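Local structure of beta-ketoacyl-[acyl-carrier-protein] synthase III (2X3E) at residues A120-L125 and V164-G169. The protein probably catalyses the first condensation of fatty acid synthesis, condensing the acetyl group of acetyl-CoA with malonyl-ACP to give 3-oxobutanoyl-ACP. The protein carries 1 engineered substitution. Sequence-based numbering, arbitrary orientation.
Sequences ASVGSL and VVLRAG
L166 reaches from its strand to V122 and G123 of helix 114-127, and a single methyl group does the touching. From CB, which points toward the helix, chi1 of -63° sets CG anti to the carbonyl carbon, and the extended second torsion (166°) carries CD1 on to the helix surface. There CD1 lies 3.6 Å from V122 CG1 and 4.0 Å from V122 CB, the two side chains meeting at a slant. The same methyl comes within 4.0 Å of the backbone N of G123, a van der Waals contact with a residue that adds no side chain of its own. V122 presents CG1 because that branch stands anti to its backbone N (chi1 175°). Leucine suits the strand: G123 CA and L166 CA lie 7.3 Å apart, and the side chain reaches far enough across this for its CD1 to touch the helix, while the short, branched valine offers a compact apolar partner. Within the helix, S124 OG donates back to A120 O, one turn earlier, at 2.8 Å, and S124 N reaches that oxygen from the opposite face of the carbonyl plane, so a buried hydroxyl is satisfied within the helix. This is helix-on-sheet packing in the thiolase-like fold: strand 160-169 runs antiparallel between strands 5-14 and 133-140, L166 also touches V8 and I126, V122 rests on A134, and the helix also faces the second subunit, where S121 OG hydrogen-bonds S121 OG of that subunit.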
loop_
_atom_site.group_PDB
_atom_site.type_symbol
_atom_site.label_atom_id
_atom_site.label_comp_id
_atom_site.label_asym_id
_atom_site.label_seq_id
_atom_site.Cartn_x
_atom_site.Cartn_y
_atom_site.Cartn_z
ATOM N N ALA A 120 5.624 -6.781 -8.055
ATOM C CA ALA A 120 4.614 -6.563 -9.089
ATOM C C ALA A 120 4.317 -5.069 -9.241
ATOM O O ALA A 120 4.266 -4.552 -10.353
ATOM C CB ALA A 120 3.328 -7.319 -8.745
ATOM N N SER A 121 4.114 -4.393 -8.114
ATOM C CA SER A 121 3.727 -2.977 -8.129
ATOM C C SER A 121 4.862 -2.086 -8.625
ATOM O O SER A 121 4.663 -1.277 -9.541
ATOM C CB SER A 121 3.260 -2.528 -6.742
ATOM O OG SER A 121 2.793 -1.185 -6.780
ATOM N N VAL A 122 6.047 -2.237 -8.039
ATOM C CA VAL A 122 7.192 -1.426 -8.450
ATOM C C VAL A 122 7.667 -1.800 -9.854
ATOM O O VAL A 122 7.937 -0.919 -10.676
ATOM C CB VAL A 122 8.355 -1.508 -7.453
ATOM C CG1 VAL A 122 9.544 -0.750 -7.982
ATOM C CG2 VAL A 122 7.935 -0.948 -6.101
ATOM N N GLY A 123 7.760 -3.098 -10.134
ATOM C CA GLY A 123 8.090 -3.568 -11.471
ATOM C C GLY A 123 7.162 -3.006 -12.537
ATOM O O GLY A 123 7.616 -2.606 -13.605
ATOM N N SER A 124 5.859 -2.982 -12.246
ATOM C CA SER A 124 4.877 -2.458 -13.198
ATOM C C SER A 124 5.028 -0.950 -13.385
ATOM O O SER A 124 4.874 -0.446 -14.499
ATOM C CB SER A 124 3.445 -2.805 -12.765
ATOM O OG SER A 124 3.218 -4.204 -12.892
ATOM N N LEU A 125 5.315 -0.232 -12.296
ATOM C CA LEU A 125 5.541 1.211 -12.370
ATOM C C LEU A 125 6.702 1.519 -13.314
ATOM O O LEU A 125 6.633 2.456 -14.102
ATOM C CB LEU A 125 5.834 1.799 -10.989
ATOM C CG LEU A 125 4.659 1.978 -10.028
ATOM C CD1 LEU A 125 5.190 2.266 -8.615
ATOM C CD2 LEU A 125 3.737 3.083 -10.499
ATOM N N VAL A 164 15.598 -4.352 -2.376
ATOM C CA VAL A 164 16.167 -4.483 -3.703
ATOM C C VAL A 164 16.013 -3.178 -4.473
ATOM O O VAL A 164 15.089 -2.392 -4.221
ATOM C CB VAL A 164 15.510 -5.630 -4.522
ATOM C CG1 VAL A 164 15.862 -6.970 -3.935
ATOM C CG2 VAL A 164 13.988 -5.452 -4.607
ATOM N N VAL A 165 16.947 -2.955 -5.394
ATOM C CA VAL A 165 16.860 -1.882 -6.377
ATOM C C VAL A 165 16.448 -2.511 -7.707
ATOM O O VAL A 165 17.008 -3.539 -8.112
ATOM C CB VAL A 165 18.209 -1.157 -6.549
ATOM C CG1 VAL A 165 18.156 -0.156 -7.712
ATOM C CG2 VAL A 165 18.612 -0.463 -5.245
ATOM N N LEU A 166 15.448 -1.909 -8.351
ATOM C CA LEU A 166 15.006 -2.301 -9.686
ATOM C C LEU A 166 15.296 -1.161 -10.650
ATOM O O LEU A 166 15.201 0.009 -10.276
ATOM C CB LEU A 166 13.505 -2.589 -9.702
ATOM C CG LEU A 166 12.978 -3.736 -8.846
ATOM C CD1 LEU A 166 11.462 -3.650 -8.734
ATOM C CD2 LEU A 166 13.396 -5.075 -9.428
ATOM N N ARG A 167 15.665 -1.497 -11.880
ATOM C CA ARG A 167 15.864 -0.492 -12.930
ATOM C C ARG A 167 15.158 -0.908 -14.208
ATOM O O ARG A 167 14.906 -2.088 -14.427
ATOM C CB ARG A 167 17.358 -0.295 -13.221
ATOM C CG ARG A 167 18.059 -1.512 -13.822
ATOM C CD ARG A 167 19.433 -1.144 -14.373
ATOM N NE ARG A 167 20.209 -2.311 -14.789
ATOM C CZ ARG A 167 20.011 -3.015 -15.903
ATOM N NH1 ARG A 167 19.031 -2.709 -16.751
ATOM N NH2 ARG A 167 20.802 -4.049 -16.163
ATOM N N ALA A 168 14.858 0.065 -15.058
ATOM C CA ALA A 168 14.391 -0.224 -16.404
ATOM C C ALA A 168 15.463 -1.009 -17.157
ATOM O O ALA A 168 16.660 -0.726 -17.040
ATOM C CB ALA A 168 14.058 1.073 -17.152
ATOM N N GLY A 169 15.027 -2.005 -17.919
ATOM C CA GLY A 169 15.935 -2.817 -18.713
ATOM C C GLY A 169 15.206 -3.594 -19.786
ATOM O O GLY A 169 14.068 -3.258 -20.143
#